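Local coordinates for uncharacterized protein Rv3272 (Mycobacterium tuberculosis, PDB 5YX6) that binds fatty acyl-CoAs of varying chain length, palmitoyl-CoA most tightly, and probably acts as a family III CoA transferase in fatty acid metabolism, at residues D17-Q20 against G24-A27; T107-G112 against Y127-A132; G140-I145 against A150-M155; Q172-A177 against V204-V209. All blocks are in the same frame, centred on the assembly; numbering follows the deposited sequence.

Interaction 1 (D17-Q20 against G24-A27); sequences DFTQ and GPLA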
loop_
_atom_site.group_PDB
_atom_site.type_symbol
_atom_site.label_atom_id
_atom_site.label_comp_id
_atom_site.label_asym_id
_atom_site.label_seq_id
_atom_site.Cartn_x
_atom_site.Cartn_y
_atom_site.Cartn_z
ATOM N N ASP A 17 12.965 -6.595 -16.733
ATOM C CA ASP A 17 11.653 -6.771 -16.093
ATOM C C ASP A 17 10.877 -7.942 -16.704
ATOM O O ASP A 17 10.285 -7.794 -17.771
ATOM C CB ASP A 17 10.837 -5.470 -16.215
ATOM C CG ASP A 17 9.500 -5.515 -15.456
ATOM O OD1 ASP A 17 9.187 -6.569 -14.863
ATOM O OD2 ASP A 17 8.754 -4.492 -15.459
ATOM N N PHE A 18 10.859 -9.082 -16.015
ATOM C CA PHE A 18 10.129 -10.272 -16.486
ATOM C C PHE A 18 8.662 -10.320 -16.019
ATOM O O PHE A 18 7.947 -11.272 -16.339
ATOM C CB PHE A 18 10.829 -11.570 -16.023
ATOM C CG PHE A 18 12.164 -11.855 -16.698
ATOM C CD1 PHE A 18 13.337 -11.261 -16.245
ATOM C CD2 PHE A 18 12.247 -12.763 -17.747
ATOM C CE1 PHE A 18 14.562 -11.539 -16.848
ATOM C CE2 PHE A 18 13.462 -13.045 -18.352
ATOM C CZ PHE A 18 14.626 -12.432 -17.902
ATOM N N THR A 19 8.210 -9.306 -15.282
ATOM C CA THR A 19 6.900 -9.351 -14.610
ATOM C C THR A 19 5.703 -9.135 -15.539
ATOM O O THR A 19 5.840 -8.575 -16.623
ATOM C CB THR A 19 6.787 -8.279 -13.495
ATOM O OG1 THR A 19 6.712 -6.978 -14.090
ATOM C CG2 THR A 19 7.966 -8.339 -12.534
ATOM N N GLN A 20 4.528 -9.587 -15.108
ATOM C CA GLN A 20 3.289 -9.337 -15.850
ATOM C C GLN A 20 2.178 -8.818 -14.945
ATOM O O GLN A 20 2.310 -8.827 -13.723
ATOM C CB GLN A 20 2.797 -10.588 -16.577
ATOM C CG GLN A 20 3.778 -11.167 -17.571
ATOM C CD GLN A 20 3.363 -12.547 -18.029
ATOM O OE1 GLN A 20 2.292 -12.716 -18.622
ATOM N NE2 GLN A 20 4.199 -13.543 -17.753
ATOM N N GLY A 24 4.159 -6.274 -10.161
ATOM C CA GLY A 24 5.513 -6.189 -10.678
ATOM C C GLY A 24 5.735 -5.059 -11.669
ATOM O O GLY A 24 6.739 -4.346 -11.586
ATOM N N PRO A 25 4.823 -4.900 -12.638
ATOM C CA PRO A 25 4.996 -3.770 -13.560
ATOM C C PRO A 25 4.903 -2.382 -12.907
ATOM O O PRO A 25 5.530 -1.462 -13.427
ATOM C CB PRO A 25 3.862 -3.975 -14.569
ATOM C CG PRO A 25 3.671 -5.458 -14.586
ATOM C CD PRO A 25 3.857 -5.886 -13.159
ATOM N N LEU A 26 4.127 -2.217 -11.835
ATOM C CA LEU A 26 4.078 -0.930 -11.138
ATOM C C LEU A 26 5.437 -0.601 -10.550
ATOM O O LEU A 26 5.904 0.528 -10.660
ATOM C CB LEU A 26 3.010 -0.927 -10.039
ATOM C CG LEU A 26 2.924 0.313 -9.137
ATOM C CD1 LEU A 26 2.633 1.573 -9.935
ATOM C CD2 LEU A 26 1.850 0.116 -8.078
ATOM N N ALA A 27 6.069 -1.596 -9.932
ATOM C CA ALA A 27 7.428 -1.452 -9.421
ATOM C C ALA A 27 8.348 -1.024 -10.556
ATOM O O ALA A 27 9.175 -0.139 -10.391
ATOM C CB ALA A 27 7.915 -2.749 -8.795
HETATM O O HOH W 1 3.181 -9.268 -10.964
#

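Interaction 2 (T107-G112 against Y127-A132); sequences TMEKLG and YARLTA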
loop_
_atom_site.group_PDB
_atom_site.type_symbol
_atom_site.label_atom_id
_atom_site.label_comp_id
_atom_site.label_asym_id
_atom_site.label_seq_id
_atom_site.Cartn_x
_atom_site.Cartn_y
_atom_site.Cartn_z
ATOM N N THR A 107 10.049 -21.556 -11.304
ATOM C CA THR A 107 10.026 -21.329 -12.742
ATOM C C THR A 107 11.377 -20.914 -13.329
ATOM O O THR A 107 11.923 -21.616 -14.183
ATOM C CB THR A 107 8.999 -20.254 -13.089
ATOM O OG1 THR A 107 7.717 -20.650 -12.591
ATOM C CG2 THR A 107 8.922 -20.054 -14.591
ATOM N N MET A 108 11.927 -19.800 -12.844
ATOM C CA MET A 108 13.172 -19.243 -13.376
ATOM C C MET A 108 14.316 -20.222 -13.262
ATOM O O MET A 108 15.232 -20.232 -14.089
ATOM C CB MET A 108 13.541 -17.949 -12.650
ATOM C CG MET A 108 12.643 -16.790 -12.977
ATOM S SD MET A 108 12.757 -16.137 -14.668
ATOM C CE MET A 108 14.060 -14.911 -14.491
ATOM N N GLU A 109 14.277 -21.025 -12.210
ATOM C CA GLU A 109 15.279 -22.054 -12.015
ATOM C C GLU A 109 15.199 -23.098 -13.134
ATOM O O GLU A 109 16.224 -23.464 -13.717
ATOM C CB GLU A 109 15.110 -22.688 -10.633
ATOM C CG GLU A 109 15.620 -21.784 -9.512
ATOM C CD GLU A 109 14.528 -20.906 -8.906
ATOM O OE1 GLU A 109 13.548 -20.569 -9.612
ATOM O OE2 GLU A 109 14.655 -20.547 -7.716
ATOM N N LYS A 110 13.984 -23.550 -13.449
ATOM C CA LYS A 110 13.774 -24.533 -14.518
ATOM C C LYS A 110 14.205 -23.980 -15.879
ATOM O O LYS A 110 14.599 -24.730 -16.774
ATOM C CB LYS A 110 12.307 -24.975 -14.573
ATOM N N LEU A 111 14.142 -22.661 -16.029
ATOM C CA LEU A 111 14.549 -22.026 -17.276
ATOM C C LEU A 111 16.050 -21.767 -17.309
ATOM O O LEU A 111 16.590 -21.336 -18.330
ATOM C CB LEU A 111 13.792 -20.715 -17.481
ATOM C CG LEU A 111 12.273 -20.829 -17.630
ATOM C CD1 LEU A 111 11.654 -19.438 -17.698
ATOM C CD2 LEU A 111 11.878 -21.672 -18.840
ATOM N N GLY A 112 16.723 -22.042 -16.195
ATOM C CA GLY A 112 18.147 -21.774 -16.089
ATOM C C GLY A 112 18.503 -20.307 -15.899
ATOM O O GLY A 112 19.616 -19.875 -16.210
ATOM N N TYR A 127 18.832 -9.359 -7.650
ATOM C CA TYR A 127 17.785 -10.266 -8.108
ATOM C C TYR A 127 16.539 -10.116 -7.239
ATOM O O TYR A 127 16.600 -10.347 -6.042
ATOM C CB TYR A 127 18.295 -11.707 -8.068
ATOM C CG TYR A 127 17.578 -12.673 -8.977
ATOM C CD1 TYR A 127 16.318 -13.163 -8.653
ATOM C CD2 TYR A 127 18.178 -13.123 -10.145
ATOM C CE1 TYR A 127 15.669 -14.062 -9.482
ATOM C CE2 TYR A 127 17.539 -14.016 -10.978
ATOM C CZ TYR A 127 16.288 -14.485 -10.644
ATOM O OH TYR A 127 15.657 -15.382 -11.479
ATOM N N ALA A 128 15.417 -9.723 -7.831
ATOM C CA ALA A 128 14.211 -9.451 -7.053
ATOM C C ALA A 128 13.026 -10.334 -7.455
ATOM O O ALA A 128 12.662 -10.385 -8.625
ATOM C CB ALA A 128 13.838 -7.970 -7.174
ATOM N N ARG A 129 12.427 -11.017 -6.479
ATOM C CA ARG A 129 11.312 -11.939 -6.725
ATOM C C ARG A 129 10.005 -11.507 -6.058
ATOM O O ARG A 129 9.956 -11.270 -4.849
ATOM C CB ARG A 129 11.681 -13.346 -6.262
ATOM C CG ARG A 129 13.134 -13.684 -6.539
ATOM C CD ARG A 129 13.449 -15.147 -6.330
ATOM N NE ARG A 129 12.884 -15.986 -7.380
ATOM C CZ ARG A 129 13.237 -17.247 -7.584
ATOM N NH1 ARG A 129 12.679 -17.944 -8.565
ATOM N NH2 ARG A 129 14.163 -17.803 -6.814
ATOM N N LEU A 130 8.953 -11.392 -6.861
ATOM C CA LEU A 130 7.613 -11.098 -6.359
ATOM C C LEU A 130 6.698 -12.312 -6.522
ATOM O O LEU A 130 6.516 -12.804 -7.631
ATOM C CB LEU A 130 7.030 -9.886 -7.080
ATOM C CG LEU A 130 5.605 -9.477 -6.706
ATOM C CD1 LEU A 130 5.507 -9.152 -5.237
ATOM C CD2 LEU A 130 5.183 -8.271 -7.531
ATOM N N THR A 131 6.160 -12.831 -5.421
ATOM C CA THR A 131 5.227 -13.955 -5.518
ATOM C C THR A 131 3.899 -13.624 -4.833
ATOM O O THR A 131 3.781 -12.597 -4.169
ATOM C CB THR A 131 5.803 -15.248 -4.891
ATOM O OG1 THR A 131 5.903 -15.095 -3.471
ATOM C CG2 THR A 131 7.165 -15.578 -5.478
ATOM N N ALA A 132 2.902 -14.490 -5.003
ATOM C CA ALA A 132 1.621 -14.317 -4.320
ATOM C C ALA A 132 1.704 -14.672 -2.839
ATOM O O ALA A 132 1.254 -13.907 -1.988
ATOM C CB ALA A 132 0.537 -15.151 -4.995
HETATM O O HOH W 2 10.521 -18.123 -10.700
#

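Interaction 3 (G140-I145 against A150-M155); sequences GSRPGI and AAEAGM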
loop_
_atom_site.group_PDB
_atom_site.type_symbol
_atom_site.label_atom_id
_atom_site.label_comp_id
_atom_site.label_asym_id
_atom_site.label_seq_id
_atom_site.Cartn_x
_atom_site.Cartn_y
_atom_site.Cartn_z
ATOM N N GLY A 140 2.392 -22.025 0.251
ATOM C CA GLY A 140 2.753 -20.765 -0.374
ATOM C C GLY A 140 3.318 -20.877 -1.783
ATOM O O GLY A 140 3.939 -19.942 -2.285
ATOM N N SER A 141 3.082 -22.007 -2.438
ATOM C CA SER A 141 3.640 -22.250 -3.766
ATOM C C SER A 141 2.660 -21.839 -4.873
ATOM O O SER A 141 3.030 -21.736 -6.051
ATOM C CB SER A 141 4.001 -23.725 -3.914
ATOM O OG SER A 141 2.817 -24.509 -3.913
ATOM N N ARG A 142 1.416 -21.582 -4.474
ATOM C CA ARG A 142 0.317 -21.388 -5.409
ATOM C C ARG A 142 0.383 -20.039 -6.100
ATOM O O ARG A 142 0.898 -19.073 -5.543
ATOM C CB ARG A 142 -1.012 -21.533 -4.663
ATOM C CG ARG A 142 -1.173 -22.899 -4.020
ATOM C CD ARG A 142 -2.161 -22.912 -2.856
ATOM N NE ARG A 142 -3.009 -21.728 -2.795
ATOM C CZ ARG A 142 -3.243 -21.027 -1.686
ATOM N NH1 ARG A 142 -2.681 -21.374 -0.539
ATOM N NH2 ARG A 142 -4.043 -19.971 -1.731
ATOM N N PRO A 143 -0.151 -19.965 -7.325
ATOM C CA PRO A 143 -0.384 -18.661 -7.943
ATOM C C PRO A 143 -1.613 -18.028 -7.312
ATOM O O PRO A 143 -2.399 -18.735 -6.688
ATOM C CB PRO A 143 -0.619 -19.008 -9.408
ATOM C CG PRO A 143 -1.236 -20.346 -9.354
ATOM C CD PRO A 143 -0.573 -21.066 -8.204
ATOM N N GLY A 144 -1.769 -16.720 -7.450
ATOM C CA GLY A 144 -2.883 -16.032 -6.836
ATOM C C GLY A 144 -3.112 -14.748 -7.574
ATOM O O GLY A 144 -2.261 -14.316 -8.339
ATOM N N ILE A 145 -4.265 -14.134 -7.365
ATOM C CA ILE A 145 -4.464 -12.773 -7.832
ATOM C C ILE A 145 -4.902 -11.918 -6.639
ATOM O O ILE A 145 -5.085 -12.446 -5.543
ATOM C CB ILE A 145 -5.480 -12.703 -8.988
ATOM C CG1 ILE A 145 -6.804 -13.361 -8.607
ATOM C CG2 ILE A 145 -4.918 -13.383 -10.215
ATOM C CD1 ILE A 145 -7.947 -12.909 -9.491
ATOM N N ALA A 150 -6.134 -11.098 -1.018
ATOM C CA ALA A 150 -6.775 -10.179 -0.068
ATOM C C ALA A 150 -7.696 -10.914 0.907
ATOM O O ALA A 150 -7.660 -10.674 2.114
ATOM C CB ALA A 150 -7.562 -9.114 -0.820
ATOM N N ALA A 151 -8.511 -11.820 0.371
ATOM C CA ALA A 151 -9.477 -12.572 1.165
ATOM C C ALA A 151 -8.794 -13.621 2.032
ATOM O O ALA A 151 -9.206 -13.880 3.152
ATOM C CB ALA A 151 -10.520 -13.230 0.259
ATOM N N GLU A 152 -7.753 -14.243 1.507
ATOM C CA GLU A 152 -7.058 -15.268 2.265
ATOM C C GLU A 152 -6.264 -14.633 3.423
ATOM O O GLU A 152 -6.054 -15.269 4.463
ATOM C CB GLU A 152 -6.161 -16.103 1.338
ATOM C CG GLU A 152 -5.557 -17.321 2.021
ATOM C CD GLU A 152 -5.047 -18.383 1.052
ATOM O OE1 GLU A 152 -5.155 -18.204 -0.183
ATOM O OE2 GLU A 152 -4.539 -19.414 1.537
ATOM N N ALA A 153 -5.849 -13.376 3.249
ATOM C CA ALA A 153 -5.126 -12.634 4.298
ATOM C C ALA A 153 -6.045 -11.922 5.309
ATOM O O ALA A 153 -5.570 -11.222 6.212
ATOM C CB ALA A 153 -4.195 -11.630 3.671
ATOM N N GLY A 154 -7.355 -12.037 5.124
ATOM C CA GLY A 154 -8.274 -11.526 6.124
ATOM C C GLY A 154 -8.984 -10.211 5.854
ATOM O O GLY A 154 -9.675 -9.701 6.732
ATOM N N MET A 155 -8.863 -9.682 4.640
ATOM C CA MET A 155 -9.326 -8.323 4.368
ATOM C C MET A 155 -10.841 -8.163 4.223
ATOM O O MET A 155 -11.318 -7.051 3.994
ATOM C CB MET A 155 -8.644 -7.785 3.113
ATOM C CG MET A 155 -7.181 -7.471 3.340
ATOM S SD MET A 155 -6.371 -6.785 1.891
ATOM C CE MET A 155 -4.923 -6.051 2.663
#

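Interaction 4 (Q172-A177 against V204-V209); sequences QLVDNA and VAMYDV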
loop_
_atom_site.group_PDB
_atom_site.type_symbol
_atom_site.label_atom_id
_atom_site.label_comp_id
_atom_site.label_asym_id
_atom_site.label_seq_id
_atom_site.Cartn_x
_atom_site.Cartn_y
_atom_site.Cartn_z
ATOM N N GLN A 172 -7.718 -2.788 -6.370
ATOM C CA GLN A 172 -6.635 -3.759 -6.262
ATOM C C GLN A 172 -5.562 -3.237 -5.327
ATOM O O GLN A 172 -4.462 -2.874 -5.766
ATOM C CB GLN A 172 -6.031 -4.073 -7.637
ATOM C CG GLN A 172 -6.932 -4.873 -8.581
ATOM C CD GLN A 172 -8.147 -4.084 -9.043
ATOM O OE1 GLN A 172 -8.023 -3.140 -9.826
ATOM N NE2 GLN A 172 -9.323 -4.451 -8.543
ATOM N N LEU A 173 -5.879 -3.206 -4.035
ATOM C CA LEU A 173 -4.992 -2.574 -3.076
ATOM C C LEU A 173 -3.751 -3.421 -2.836
ATOM O O LEU A 173 -2.672 -2.886 -2.601
ATOM C CB LEU A 173 -5.708 -2.315 -1.749
ATOM C CG LEU A 173 -5.990 -3.533 -0.870
ATOM C CD1 LEU A 173 -5.984 -3.159 0.598
ATOM C CD2 LEU A 173 -7.312 -4.166 -1.257
ATOM N N VAL A 174 -3.901 -4.733 -2.912
ATOM C CA VAL A 174 -2.787 -5.624 -2.613
ATOM C C VAL A 174 -1.741 -5.595 -3.731
ATOM O O VAL A 174 -0.539 -5.583 -3.463
ATOM C CB VAL A 174 -3.283 -7.060 -2.372
ATOM C CG1 VAL A 174 -2.118 -8.028 -2.302
ATOM C CG2 VAL A 174 -4.088 -7.115 -1.090
ATOM N N ASP A 175 -2.209 -5.562 -4.975
ATOM C CA ASP A 175 -1.350 -5.358 -6.137
ATOM C C ASP A 175 -0.557 -4.060 -6.057
ATOM O O ASP A 175 0.662 -4.061 -6.158
ATOM C CB ASP A 175 -2.177 -5.339 -7.425
ATOM C CG ASP A 175 -2.502 -6.724 -7.937
ATOM O OD1 ASP A 175 -1.956 -7.701 -7.392
ATOM O OD2 ASP A 175 -3.289 -6.832 -8.905
ATOM N N ASN A 176 -1.259 -2.947 -5.883
ATOM C CA ASN A 176 -0.606 -1.657 -5.957
ATOM C C ASN A 176 0.310 -1.435 -4.762
ATOM O O ASN A 176 1.422 -0.924 -4.924
ATOM C CB ASN A 176 -1.646 -0.549 -6.095
ATOM C CG ASN A 176 -2.388 -0.620 -7.436
ATOM O OD1 ASN A 176 -1.773 -0.759 -8.499
ATOM N ND2 ASN A 176 -3.711 -0.540 -7.387
ATOM N N ALA A 177 -0.107 -1.876 -3.582
ATOM C CA ALA A 177 0.776 -1.815 -2.418
ATOM C C ALA A 177 2.003 -2.704 -2.603
ATOM O O ALA A 177 3.113 -2.320 -2.226
ATOM C CB ALA A 177 0.030 -2.206 -1.143
ATOM N N VAL A 204 9.609 -10.410 -2.156
ATOM C CA VAL A 204 8.402 -9.755 -1.668
ATOM C C VAL A 204 7.186 -10.623 -1.973
ATOM O O VAL A 204 6.970 -11.006 -3.123
ATOM C CB VAL A 204 8.210 -8.369 -2.306
ATOM C CG1 VAL A 204 6.875 -7.761 -1.880
ATOM C CG2 VAL A 204 9.351 -7.452 -1.941
ATOM N N ALA A 205 6.418 -10.968 -0.942
ATOM C CA ALA A 205 5.182 -11.737 -1.120
ATOM C C ALA A 205 3.950 -10.846 -0.951
ATOM O O ALA A 205 3.867 -10.059 -0.001
ATOM C CB ALA A 205 5.134 -12.896 -0.151
ATOM N N MET A 206 3.009 -10.954 -1.887
ATOM C CA MET A 206 1.781 -10.169 -1.825
ATOM C C MET A 206 1.029 -10.457 -0.529
ATOM O O MET A 206 0.457 -9.557 0.096
ATOM C CB MET A 206 0.892 -10.449 -3.035
ATOM C CG MET A 206 1.285 -9.697 -4.309
ATOM S SD MET A 206 0.441 -10.339 -5.786
ATOM C CE MET A 206 -1.273 -10.033 -5.375
ATOM N N TYR A 207 1.042 -11.718 -0.124
ATOM C CA TYR A 207 0.423 -12.102 1.129
ATOM C C TYR A 207 1.026 -11.344 2.309
ATOM O O TYR A 207 0.295 -10.837 3.168
ATOM C CB TYR A 207 0.556 -13.604 1.337
ATOM C CG TYR A 207 -0.105 -14.116 2.597
ATOM C CD1 TYR A 207 -1.482 -14.294 2.657
ATOM C CD2 TYR A 207 0.652 -14.472 3.704
ATOM C CE1 TYR A 207 -2.090 -14.786 3.797
ATOM C CE2 TYR A 207 0.053 -14.963 4.845
ATOM C CZ TYR A 207 -1.315 -15.123 4.882
ATOM O OH TYR A 207 -1.912 -15.613 6.016
ATOM N N ASP A 208 2.358 -11.270 2.342
ATOM C CA ASP A 208 3.069 -10.585 3.424
ATOM C C ASP A 208 2.711 -9.106 3.458
ATOM O O ASP A 208 2.548 -8.529 4.526
ATOM C CB ASP A 208 4.585 -10.760 3.282
ATOM C CG ASP A 208 5.034 -12.198 3.505
ATOM O OD1 ASP A 208 4.172 -13.022 3.882
ATOM O OD2 ASP A 208 6.239 -12.505 3.308
ATOM N N VAL A 209 2.571 -8.506 2.283
ATOM C CA VAL A 209 2.162 -7.119 2.190
ATOM C C VAL A 209 0.749 -6.920 2.735
ATOM O O VAL A 209 0.492 -5.968 3.469
ATOM C CB VAL A 209 2.236 -6.618 0.749
ATOM C CG1 VAL A 209 1.724 -5.181 0.669
ATOM C CG2 VAL A 209 3.681 -6.711 0.231
#

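Interaction 1 (D17-Q20 against G24-A27)
Thr-19 and Pro-25 meet where the chain leaves strand 14-17 and turns into helix 23-33, and packing carries the contact. The hydroxyl of Thr-19 lies against the N-CD side of the proline ring: OG1 of Thr-19 is 3.2 Å from both N and CD of Pro-25, and that N has no hydrogen to offer. The two side chains run past each other in opposite senses. The methyl packs on the glycine, with CG2 of Thr-19 3.8 Å from CA of Gly-24 and CB of Thr-19 3.7 Å from it. The pyrrolidine ring also touches the backbone of Gln-20, with CD of Pro-25 3.4 Å from O of Gln-20.

Hydrogen bonding sets the threonine in place from within its own segment. OD1 of Asp-17 accepts the backbone N of Thr-19 at 2.9 Å, from above the carboxylate plane, closing an Asx turn, and on its syn lone pair it takes OG1 of Thr-19 at 2.6 Å. With chi1 at 70°, OG1 sits between the backbone N and the carbonyl carbon, which lets it reach back to the carboxylate while facing the proline. The other oxygen, OD2, forms a salt bridge with Lys-73, whose NZ also bonds to O of Pro-25.

Water joins the two segments at their edge, donating to O of Gln-20 and accepting from N of Gly-24.

Asp-17 thus shapes the turn directly and acts on the helix mainly through Thr-19 and Lys-73: the bond from OG1 holds the threonine's rotation, that from N closes the turn, and Lys-73 probably stabilises the carboxylate's charge.

Interaction 2 (T107-G112 against Y127-A132)
Met-108 and Arg-129 mark the closest backbone approach, 10.1 Å between their CA atoms, and side chains and one water span the distance between the short helix 107-110 and strand 126-131. The principal link is a salt bridge. The guanidinium of Arg-129 takes the carboxylate of Glu-109 end-on, NH1 bonding to OE1 of Glu-109 at 3.0 Å and NH2 to OE2 of Glu-109 at 2.9 Å, both nearly straight. Both oxygens lie close to the guanidinium plane, yet the carboxylate is turned 38° against it, and NH2 meets OE2 from above the carboxylate plane. A bend in the glutamate chain at chi2 (93°) swings its carboxylate toward the strand.

In the parallel sheet of this Rossmann-type domain, strand 126-131 lies between strands 98-101 and 201-205. Arg-129 engages the first of these as well, its NE forming a salt bridge with Glu-101, so its charge is probably shared between two carboxylates. A water bonded to NH1 of Arg-129 and to N of Met-108 ties the arginine to the helix backbone too.

Beside the ion pair, the folded chain of Met-108 curls round the phenol oxygen of Tyr-127, with CE of Met-108 3.4 Å from OH of Tyr-127 and CB of Met-108 3.5 Å from it. That hydroxyl is hydrogen-bonded to O of Leu-113, just beyond the Schellman motif at Gly-112, which has positive phi.

Interaction 3 (G140-I145 against A150-M155)
Arg-142 and Glu-152 reach for each other from opposite directions, one from the loop that precedes helix 146-152 and the other from the end of that helix, and their charged groups meet almost flat. The guanidinium and carboxylate planes are 15° apart, and the carboxylate approaches at the edge of the guanidinium, in its plane, beside NH1 and NH2. The two bonds are nonetheless unequal. NH2 of Arg-142 meets the syn lone pair of OE1 of Glu-152 at a short 2.6 Å, whereas NH1 of Arg-142 makes a weak bond to OE2 of Glu-152 at 3.4 Å. Even the short bond is noticeably bent, at 146°. The pair is thus a lopsided version of the end-on, two-nitrogen salt bridge.

Torsions account for the reach. Glu-152 has CG opposite its backbone N (chi1 -172°) and remains extended beyond it, projecting the carboxylate well away from the helix. Arg-142 bends instead at chi3, turning its planar head to meet it. A cation-pi interaction with Tyr-133 gives the arginine a second partner, and the side chain of Glu-152 also touches this tyrosine.

Two residues on from Glu-152, Gly-154 at positive phi closes the helix in a Schellman motif, with N of Met-155 bonded to O of Ala-150. From there Met-155 packs on helices 173-196 and 206-213, while the second subunit approaches the salt bridge itself: its Gln-323 lies against Arg-142 and its Cys-330 against Glu-152.

Interaction 4 (Q172-A177 against V204-V209)
The N-terminal turn of helix 173-196, which carries the inferred nucleophile Asp-175, packs here against the first turn of helix 206-213, where that helix springs from the end of strand 201-205. Met-206, the first residue of its helix, supplies the largest single share of the touching surface. Its methyl, CE, comes within 3.2 Å of OD1 of Asp-175 and 3.8 Å of CG1 of Val-174, so one apolar tip meets both the carboxylate and the neighbouring valine. The methionine chain runs out extended through chi2 and then bends at chi3 (62°), the turn that carries CE across to the other helix. Asp-175 starts out pointing away from helix 206-213, but with CG beside its own backbone N (chi1 -82°) the carboxylate comes round to lie by the methyl. CG1 of Val-174 also touches CB of Met-206, at 3.9 Å.

One turn further along both helices, CB of Ala-177 rests 3.9 Å from CG1 of Val-209, a small apolar pair that continues the interface.

Asp-146 OD2 accepts a bond from N of Asp-175, tying the start of helix 173-196 to that of helix 146-152, on whose Val-149 and Ala-150 the side chain of Val-174 packs. Strand 201-205 pairs with strand 126-131 in the parallel sheet. The second subunit reaches both elements: Asp-208 forms a salt bridge with its Arg-364, and Leu-173 packs on its own counterpart there.

The four contacts follow one another along the chain, each closing before the next opens, and all belong to the CoA-transferase III family region. The parallel sheet connects three of them: interaction 1 leaves strand 14-17, while interactions 2 and 4 share the neighbouring strands 126-131 and 201-205, joined by a probable hydrogen bond from Val-204 N to Arg-129 O. Interactions 3 and 4 are nearest, their centres 9 Å apart, with Met-155 packed on Leu-173 and Val-174; both touch the second subunit. Leu-26 packs on Asn-176, bringing interaction 1 against the helix of Asp-175. The helix that carries the inferred nucleophile thus touches helix 23-33, helix 206-213 and the second subunit.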